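Local coordinates for glycosyl hydrolase, family 31/fibronectin type III domain protein (PDB 4LKS) that binds galactose through a family 32 carbohydrate-binding module, a calcium-containing beta-sandwich that probably directs a family 31 glycoside hydrolase to galactose-bearing glycans, at residues T32-D36 with R37-E41; L101-E104 with N105-E108. All coordinates share one frame; numbering follows the deposited sequence.

Contact 1: T32-D36 with R37-E41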
# COMPACT_ATOMS: atom_id res chain seq x y z
N THR A 32 5.27 -9.44 4.59
CA THR A 32 5.66 -9.98 5.89
C THR A 32 4.85 -11.23 6.21
O THR A 32 5.38 -12.24 6.70
CB THR A 32 5.41 -8.96 6.98
OG1 THR A 32 6.03 -7.71 6.63
CG2 THR A 32 5.98 -9.45 8.30
N SER A 33 3.55 -11.15 5.93
CA SER A 33 2.66 -12.28 6.15
C SER A 33 1.41 -12.09 5.30
O SER A 33 1.18 -11.00 4.76
CB SER A 33 2.31 -12.41 7.62
OG SER A 33 1.63 -11.27 8.12
N GLU A 34 0.62 -13.15 5.19
CA GLU A 34 -0.61 -13.16 4.42
C GLU A 34 -1.61 -14.02 5.18
O GLU A 34 -1.24 -15.06 5.74
CB GLU A 34 -0.37 -13.75 3.03
CG GLU A 34 0.61 -12.97 2.15
CD GLU A 34 1.14 -13.80 1.01
OE1 GLU A 34 2.00 -14.67 1.26
OE2 GLU A 34 0.69 -13.60 -0.14
N ALA A 35 -2.87 -13.60 5.21
CA ALA A 35 -3.92 -14.35 5.89
C ALA A 35 -4.90 -14.90 4.87
O ALA A 35 -5.16 -14.27 3.85
CB ALA A 35 -4.67 -13.46 6.85
N ASP A 36 -5.46 -16.07 5.17
CA ASP A 36 -6.59 -16.60 4.42
C ASP A 36 -6.25 -16.70 2.93
O ASP A 36 -5.20 -17.24 2.58
CB ASP A 36 -7.82 -15.73 4.68
CG ASP A 36 -8.14 -15.60 6.15
OD1 ASP A 36 -7.88 -16.58 6.89
OD2 ASP A 36 -8.64 -14.54 6.58
N ARG A 37 -7.10 -16.17 2.05
CA ARG A 37 -6.76 -16.11 0.63
C ARG A 37 -6.45 -14.68 0.20
O ARG A 37 -6.49 -14.34 -0.99
CB ARG A 37 -7.86 -16.71 -0.25
CG ARG A 37 -8.12 -18.18 0.05
CD ARG A 37 -9.13 -18.77 -0.92
NE ARG A 37 -9.65 -20.04 -0.41
CZ ARG A 37 -10.63 -20.13 0.48
NH1 ARG A 37 -11.21 -19.03 0.94
NH2 ARG A 37 -11.05 -21.32 0.89
N ASP A 38 -6.11 -13.86 1.18
CA ASP A 38 -5.82 -12.45 0.93
C ASP A 38 -4.34 -12.24 0.63
O ASP A 38 -3.60 -11.59 1.39
CB ASP A 38 -6.32 -11.61 2.11
CG ASP A 38 -7.82 -11.69 2.28
OD1 ASP A 38 -8.52 -12.01 1.29
OD2 ASP A 38 -8.31 -11.40 3.39
N TYR A 39 -3.93 -12.77 -0.51
CA TYR A 39 -2.53 -12.86 -0.88
C TYR A 39 -1.96 -11.51 -1.29
O TYR A 39 -2.69 -10.60 -1.69
CB TYR A 39 -2.36 -13.86 -2.03
CG TYR A 39 -2.94 -15.22 -1.72
CD1 TYR A 39 -2.50 -15.95 -0.62
CD2 TYR A 39 -3.91 -15.78 -2.54
CE1 TYR A 39 -3.03 -17.20 -0.34
CE2 TYR A 39 -4.45 -17.03 -2.26
CZ TYR A 39 -4.00 -17.73 -1.15
OH TYR A 39 -4.51 -18.97 -0.86
N LYS A 40 -0.63 -11.40 -1.21
CA LYS A 40 0.06 -10.17 -1.57
C LYS A 40 -0.26 -9.69 -2.99
O LYS A 40 -0.37 -8.47 -3.23
CB LYS A 40 1.58 -10.34 -1.37
CG LYS A 40 2.24 -11.39 -2.25
CD LYS A 40 3.66 -11.67 -1.75
CE LYS A 40 4.46 -12.49 -2.76
NZ LYS A 40 3.93 -13.88 -2.92
N GLU A 41 -0.47 -10.62 -3.92
CA GLU A 41 -0.71 -10.24 -5.32
C GLU A 41 -2.01 -9.44 -5.46
O GLU A 41 -2.17 -8.60 -6.38
CB GLU A 41 -0.77 -11.50 -6.19
CG GLU A 41 0.57 -12.26 -6.34
CD GLU A 41 0.93 -13.16 -5.16
OE1 GLU A 41 0.08 -13.43 -4.28
OE2 GLU A 41 2.10 -13.62 -5.12
O HOH W 1 1.25 -15.17 -2.31
O HOH W 2 4.00 -14.95 -0.19
O HOH W 3 -8.16 -11.86 6.07
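Glu34 OE2 is gripped from two directions at the start of the 3-10 turn that Lys40 opens. Lys40 N gives it a nearly straight hydrogen bond, 2.8 Å from N to OE2 at 172°, on the anti lone pair, turned away from OE1. Water 1 donates to the same oxygen and also joins Lys40 NZ and Glu41 OE1, while water 2 links Glu34 OE1 to Lys40 NZ. The bend at the end of the lysine (chi4 -67°) brings NZ to Glu41 OE2, with which it forms a salt bridge at 2.9 Å; Glu34 OE2 stays 4.3 Å from NZ, beyond a salt bridge. Glu34 OE2 also lies at the edge of the Tyr39 ring, near its plane; over one face of that ring, offset toward the rim, sits Arg37 O, 3.3 Å above the plane.

Further round, a type II' beta turn from Ala35 to Asp38 reverses the chain, closed by the 2.9 Å bond from Asp38 N to Ala35 O. Asp36 OD2 and Asp38 OD2 stand 4.5 Å apart, and water 3 donates to both. Asp36 OD2 also bonds Tyr56 OH, and Tyr56 lines the galactose pocket; the Asp38 side chain comes within about 4 Å of the sugar. Lysine and water thus probably offset the crowding of glutamates, while the shared water should ease repulsion between the aspartates beside the sugar site.

Contact 2: L101-E104 with N105-E108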
# COMPACT_ATOMS: atom_id res chain seq x y z
N LEU A 101 16.44 0.03 -6.49
CA LEU A 101 16.65 -0.46 -7.84
C LEU A 101 16.90 -1.96 -7.86
O LEU A 101 16.85 -2.58 -8.93
CB LEU A 101 17.83 0.27 -8.47
CG LEU A 101 17.61 1.77 -8.67
CD1 LEU A 101 18.92 2.49 -8.91
CD2 LEU A 101 16.65 2.01 -9.82
N ASP A 102 17.15 -2.55 -6.69
CA ASP A 102 17.64 -3.94 -6.64
C ASP A 102 17.02 -4.84 -5.57
O ASP A 102 17.47 -5.98 -5.37
CB ASP A 102 19.16 -3.94 -6.46
CG ASP A 102 19.59 -3.32 -5.14
OD1 ASP A 102 18.73 -2.85 -4.36
OD2 ASP A 102 20.81 -3.31 -4.88
N ASN A 103 15.99 -4.35 -4.87
CA ASN A 103 15.34 -5.09 -3.78
C ASN A 103 16.31 -5.41 -2.63
O ASN A 103 16.07 -6.32 -1.84
CB ASN A 103 14.68 -6.38 -4.31
CG ASN A 103 13.68 -6.98 -3.34
OD1 ASN A 103 12.94 -6.26 -2.67
ND2 ASN A 103 13.65 -8.31 -3.26
N GLU A 104 17.40 -4.66 -2.54
CA GLU A 104 18.39 -4.90 -1.48
C GLU A 104 18.83 -3.62 -0.80
O GLU A 104 19.02 -3.59 0.42
CB GLU A 104 19.61 -5.62 -2.05
CG GLU A 104 19.37 -7.04 -2.53
CD GLU A 104 20.60 -7.66 -3.17
OE1 GLU A 104 20.45 -8.61 -3.96
OE2 GLU A 104 21.73 -7.20 -2.87
N ASN A 105 19.02 -2.57 -1.59
CA ASN A 105 19.53 -1.31 -1.06
C ASN A 105 18.51 -0.19 -1.19
O ASN A 105 18.34 0.42 -2.25
CB ASN A 105 20.85 -0.95 -1.74
CG ASN A 105 21.91 -2.00 -1.49
OD1 ASN A 105 22.44 -2.12 -0.38
ND2 ASN A 105 22.22 -2.78 -2.52
N TRP A 106 17.84 0.08 -0.08
CA TRP A 106 16.67 0.94 -0.05
C TRP A 106 16.96 2.39 0.30
O TRP A 106 17.83 2.70 1.12
CB TRP A 106 15.68 0.39 0.98
CG TRP A 106 15.25 -1.01 0.70
CD1 TRP A 106 15.80 -2.16 1.20
CD2 TRP A 106 14.18 -1.43 -0.16
NE1 TRP A 106 15.15 -3.25 0.70
CE2 TRP A 106 14.15 -2.83 -0.14
CE3 TRP A 106 13.26 -0.75 -0.96
CZ2 TRP A 106 13.22 -3.57 -0.87
CZ3 TRP A 106 12.34 -1.48 -1.68
CH2 TRP A 106 12.33 -2.87 -1.64
N THR A 107 16.19 3.27 -0.31
CA THR A 107 16.15 4.66 0.04
C THR A 107 14.84 4.90 0.76
O THR A 107 13.77 4.54 0.24
CB THR A 107 16.17 5.54 -1.22
OG1 THR A 107 17.36 5.27 -1.98
CG2 THR A 107 16.11 7.02 -0.84
N GLU A 108 14.91 5.50 1.95
CA GLU A 108 13.70 5.91 2.64
C GLU A 108 13.16 7.15 1.95
O GLU A 108 13.83 8.19 1.89
CB GLU A 108 13.96 6.20 4.13
CG GLU A 108 12.66 6.44 4.89
CD GLU A 108 12.85 6.55 6.39
OE1 GLU A 108 13.59 5.73 6.96
OE2 GLU A 108 12.22 7.44 7.00
O HOH W 4 18.80 0.66 -4.99
O HOH W 5 15.65 -6.21 0.84
O HOH W 6 18.86 -1.04 2.53
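Asp102 meets Asn105 through both carboxylate oxygens. OD1 accepts from Asn105 N at 2.8 Å along an almost straight line (170°), and OD2 receives Asn105 ND2, also at 2.8 Å, on its syn lone pair. That donor's partner lies near the amide plane of Asn105, although carboxylate and amide are turned 40° against each other. A second backbone donor, Glu104 N, reaches Asp102 OD1 at 2.9 Å from well above the carboxylate plane. CG of Asp102 sits between its backbone N and carbonyl carbon (chi1 64°), which turns the carboxylate back over the following residues.

The bond from Glu104 N to Asp102 OD1, two residues back, makes an Asx turn, set in the connection between antiparallel strands 95-100 and 107-113 of the sandwich. Next to it, Asn103 OD1 approaches the edge of the Trp106 indole, 3.2 Å from CZ2, with amide and ring planes almost perpendicular. Water 5, in the plane of the ring, accepts from NE1 and donates to Asn103 O, and so probably limits the indole's rotation; water 4 spans Leu101 N and Asn105 O. Farther out, Ser100 OG holds Asn103 N, and Arg142 makes a cation-pi contact with Trp106, which also packs on Tyr140 and Thr67.

From the N terminus, strand 26-31 leads into contact 1, where residues 32-41 fold back on themselves before the chain passes to strand 52-53. Backbone bonds of Thr32 to Ser65 and of Ala35 and Asp38 to His53 tie this loop to both sheets of the sandwich, at the galactose end. The chain then runs through strands 64-70, 73-82 and 95-100 before contact 2 closes the short connection into strand 107-113, an outermost strand of the five-stranded sheet. The two loops follow in series, neither nested nor crossed; their centres lie 23 Å apart, and strand 64-70 is touched by side chains from both.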